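Local atomic coordinates of 11S globulin seed storage protein (PDB entry 3QAC), a protein that probably serves as a nutrient reserve in amaranth seeds, being an 11S globulin of two cupin domains. Residues Tyr340-Met348 and Val380-Lys388. Residues are numbered along the deposited sequence; the frame is centred on the assembly and turned at random.
Sequences YNLNAHNIM and VPQNFAIVK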
loop_
_atom_site.group_PDB
_atom_site.type_symbol
_atom_site.label_atom_id
_atom_site.label_comp_id
_atom_site.label_asym_id
_atom_site.label_seq_id
_atom_site.Cartn_x
_atom_site.Cartn_y
_atom_site.Cartn_z
ATOM N N TYR A 340 20.961 11.605 -4.314
ATOM C CA TYR A 340 19.743 10.989 -4.764
ATOM C C TYR A 340 18.895 10.679 -3.566
ATOM O O TYR A 340 19.404 10.415 -2.492
ATOM C CB TYR A 340 20.050 9.728 -5.545
ATOM C CG TYR A 340 20.483 8.546 -4.708
ATOM C CD1 TYR A 340 21.795 8.401 -4.291
ATOM C CD2 TYR A 340 19.579 7.564 -4.375
ATOM C CE1 TYR A 340 22.188 7.298 -3.554
ATOM C CE2 TYR A 340 19.950 6.466 -3.655
ATOM C CZ TYR A 340 21.255 6.326 -3.240
ATOM O OH TYR A 340 21.608 5.215 -2.507
ATOM N N ASN A 341 17.597 10.727 -3.756
ATOM C CA ASN A 341 16.673 10.376 -2.714
ATOM C C ASN A 341 16.404 8.877 -2.770
ATOM O O ASN A 341 16.080 8.331 -3.847
ATOM C CB ASN A 341 15.406 11.196 -2.882
ATOM C CG ASN A 341 15.684 12.707 -2.822
ATOM O OD1 ASN A 341 15.599 13.313 -1.747
ATOM N ND2 ASN A 341 16.038 13.314 -3.975
ATOM N N LEU A 342 16.547 8.214 -1.618
ATOM C CA LEU A 342 16.469 6.751 -1.557
ATOM C C LEU A 342 15.073 6.249 -1.761
ATOM O O LEU A 342 14.864 5.203 -2.375
ATOM C CB LEU A 342 16.906 6.194 -0.201
ATOM C CG LEU A 342 18.258 6.396 0.476
ATOM C CD1 LEU A 342 18.808 5.046 0.954
ATOM C CD2 LEU A 342 19.257 7.156 -0.354
ATOM N N ASN A 343 14.105 6.978 -1.224
ATOM C CA ASN A 343 12.804 6.372 -1.003
ATOM C C ASN A 343 11.605 7.097 -1.601
ATOM O O ASN A 343 10.479 6.628 -1.496
ATOM C CB ASN A 343 12.597 6.109 0.506
ATOM C CG ASN A 343 13.289 7.138 1.378
ATOM O OD1 ASN A 343 13.474 8.293 0.977
ATOM N ND2 ASN A 343 13.688 6.726 2.581
ATOM N N ALA A 344 11.834 8.228 -2.237
ATOM C CA ALA A 344 10.732 9.130 -2.515
ATOM C C ALA A 344 10.972 9.973 -3.776
ATOM O O ALA A 344 12.125 10.292 -4.121
ATOM C CB ALA A 344 10.504 10.045 -1.309
ATOM N N HIS A 345 9.879 10.316 -4.457
ATOM C CA HIS A 345 9.924 11.323 -5.511
ATOM C C HIS A 345 10.049 12.649 -4.817
ATOM O O HIS A 345 9.511 12.867 -3.742
ATOM C CB HIS A 345 8.641 11.350 -6.365
ATOM C CG HIS A 345 8.399 10.085 -7.119
ATOM N ND1 HIS A 345 9.112 9.747 -8.251
ATOM C CD2 HIS A 345 7.539 9.066 -6.896
ATOM C CE1 HIS A 345 8.707 8.569 -8.686
ATOM N NE2 HIS A 345 7.749 8.137 -7.888
ATOM N N ASN A 346 10.727 13.564 -5.471
ATOM C CA ASN A 346 10.921 14.855 -4.891
ATOM C C ASN A 346 10.344 15.926 -5.800
ATOM O O ASN A 346 10.846 16.149 -6.907
ATOM C CB ASN A 346 12.409 15.054 -4.716
ATOM C CG ASN A 346 12.702 16.178 -3.829
ATOM O OD1 ASN A 346 12.044 17.205 -3.915
ATOM N ND2 ASN A 346 13.678 16.004 -2.937
ATOM N N ILE A 347 9.278 16.572 -5.363
ATOM C CA ILE A 347 8.735 17.652 -6.156
ATOM C C ILE A 347 9.379 18.900 -5.623
ATOM O O ILE A 347 8.948 19.452 -4.619
ATOM C CB ILE A 347 7.193 17.754 -6.118
ATOM C CG1 ILE A 347 6.561 16.554 -6.816
ATOM C CG2 ILE A 347 6.725 18.998 -6.853
ATOM C CD1 ILE A 347 6.855 15.196 -6.132
ATOM N N MET A 348 10.455 19.306 -6.280
ATOM C CA MET A 348 11.170 20.493 -5.867
ATOM C C MET A 348 10.647 21.759 -6.522
ATOM O O MET A 348 10.828 21.991 -7.715
ATOM C CB MET A 348 12.648 20.385 -6.167
ATOM C CG MET A 348 13.276 21.746 -6.016
ATOM S SD MET A 348 15.022 21.683 -6.206
ATOM C CE MET A 348 15.111 20.992 -7.842
ATOM N N VAL A 380 11.749 15.436 -9.384
ATOM C CA VAL A 380 12.856 14.506 -9.299
ATOM C C VAL A 380 12.328 13.142 -8.900
ATOM O O VAL A 380 11.874 12.958 -7.782
ATOM C CB VAL A 380 13.876 14.923 -8.236
ATOM C CG1 VAL A 380 15.150 14.102 -8.414
ATOM C CG2 VAL A 380 14.163 16.448 -8.303
ATOM N N PRO A 381 12.361 12.180 -9.828
ATOM C CA PRO A 381 11.896 10.833 -9.484
ATOM C C PRO A 381 12.814 10.139 -8.484
ATOM O O PRO A 381 14.046 10.342 -8.472
ATOM C CB PRO A 381 11.915 10.093 -10.834
ATOM C CG PRO A 381 11.924 11.209 -11.894
ATOM C CD PRO A 381 12.730 12.310 -11.244
ATOM N N GLN A 382 12.197 9.324 -7.632
ATOM C CA GLN A 382 12.920 8.499 -6.682
ATOM C C GLN A 382 14.153 7.934 -7.335
ATOM O O GLN A 382 14.074 7.374 -8.430
ATOM C CB GLN A 382 12.059 7.332 -6.184
ATOM C CG GLN A 382 12.847 6.338 -5.313
ATOM C CD GLN A 382 12.076 5.065 -4.982
ATOM O OE1 GLN A 382 12.445 4.340 -4.055
ATOM N NE2 GLN A 382 11.006 4.791 -5.733
ATOM N N ASN A 383 15.283 8.091 -6.655
ATOM C CA ASN A 383 16.538 7.484 -7.042
ATOM C C ASN A 383 17.250 8.234 -8.152
ATOM O O ASN A 383 18.411 7.966 -8.413
ATOM C CB ASN A 383 16.367 5.997 -7.403
ATOM C CG ASN A 383 16.336 5.083 -6.174
ATOM O OD1 ASN A 383 16.453 3.863 -6.301
ATOM N ND2 ASN A 383 16.190 5.671 -4.985
ATOM N N PHE A 384 16.570 9.182 -8.795
ATOM C CA PHE A 384 17.249 9.999 -9.792
ATOM C C PHE A 384 18.262 10.914 -9.105
ATOM O O PHE A 384 17.936 11.634 -8.155
ATOM C CB PHE A 384 16.257 10.814 -10.641
ATOM C CG PHE A 384 15.619 10.029 -11.789
ATOM C CD1 PHE A 384 15.347 10.652 -13.007
ATOM C CD2 PHE A 384 15.283 8.691 -11.640
ATOM C CE1 PHE A 384 14.751 9.962 -14.064
ATOM C CE2 PHE A 384 14.694 7.978 -12.693
ATOM C CZ PHE A 384 14.427 8.627 -13.918
ATOM N N ALA A 385 19.490 10.888 -9.601
ATOM C CA ALA A 385 20.550 11.711 -9.043
ATOM C C ALA A 385 20.413 13.163 -9.464
ATOM O O ALA A 385 20.033 13.467 -10.601
ATOM C CB ALA A 385 21.894 11.178 -9.431
ATOM N N ILE A 386 20.727 14.057 -8.530
ATOM C CA ILE A 386 20.530 15.476 -8.733
ATOM C C ILE A 386 21.557 16.342 -7.990
ATOM O O ILE A 386 22.003 15.989 -6.898
ATOM C CB ILE A 386 19.084 15.899 -8.399
ATOM C CG1 ILE A 386 18.972 17.414 -8.333
ATOM C CG2 ILE A 386 18.609 15.269 -7.080
ATOM C CD1 ILE A 386 17.588 17.899 -8.100
ATOM N N VAL A 387 21.952 17.445 -8.632
ATOM C CA VAL A 387 22.797 18.487 -8.046
ATOM C C VAL A 387 22.122 19.849 -8.223
ATOM O O VAL A 387 21.423 20.100 -9.203
ATOM C CB VAL A 387 24.221 18.502 -8.669
ATOM C CG1 VAL A 387 24.160 18.724 -10.182
ATOM C CG2 VAL A 387 25.107 19.545 -7.979
ATOM N N LYS A 388 22.273 20.714 -7.240
ATOM C CA LYS A 388 21.651 22.025 -7.312
ATOM C C LYS A 388 22.736 23.065 -7.122
ATOM O O LYS A 388 23.413 23.082 -6.094
ATOM C CB LYS A 388 20.582 22.199 -6.227
ATOM C CG LYS A 388 19.705 20.969 -5.980
ATOM C CD LYS A 388 18.506 21.339 -5.095
ATOM C CE LYS A 388 17.667 20.134 -4.720
ATOM N NZ LYS A 388 18.315 19.356 -3.638
HETATM O O HOH W 1 16.228 11.213 -6.159
HETATM O O HOH W 2 13.646 11.910 -5.678
#
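With CG beside its own backbone N and anti to the carbonyl carbon (chi1 -81°), Asn383 turns its amide back to Asn341 and Leu342, while Tyr340, whose CG sits between backbone N and carbonyl carbon (chi1 75°), lays its ring alongside that amide, the two planes nearly perpendicular. The contact lies in the C-terminal cupin beta-barrel, where 340-348 and 380-388 each pass from one antiparallel sheet to the other. Between Pro381 and Phe384 the chain makes a type II turn, with proline at its first position and Asn383 at the third, where a positive phi is needed and asparagine tolerates it well. Asparagine also brings a short donor: ND2 of Asn383 reaches Asn341 O at 2.9 Å in the plane of its amide, and Leu342 O at 3.0 Å from above that carbonyl's plane, a more bent bond. Backbone N of Asn383 also bonds Asn341 O, so two donors of one residue meet at one carbonyl oxygen. Replaced by alanine, Asn383 would keep its backbone N on Asn341 O, but Leu342 O would probably lose its donor from the turn, leaving the two loops less firmly tied. ND2 of Asn383 also lies at the edge of the Tyr340 ring, 3.9 Å from CD2 of Tyr340; the phenol OH bonds Gly145 O of the second subunit, so the turn lies close to the trimer interface. Asn346 and Val380 form a hydrogen-bonded antiparallel pair, the bond from Asn346 N to Val380 O being almost straight (174°). One water lies between Val380 O and Ala344 O, and another accepts from Asn341 N close to Phe384 O. The long, unbranched chains of Met348 and Lys388 overlap side by side, running opposite ways, with SD of Met348 3.4 Å from CE of Lys388.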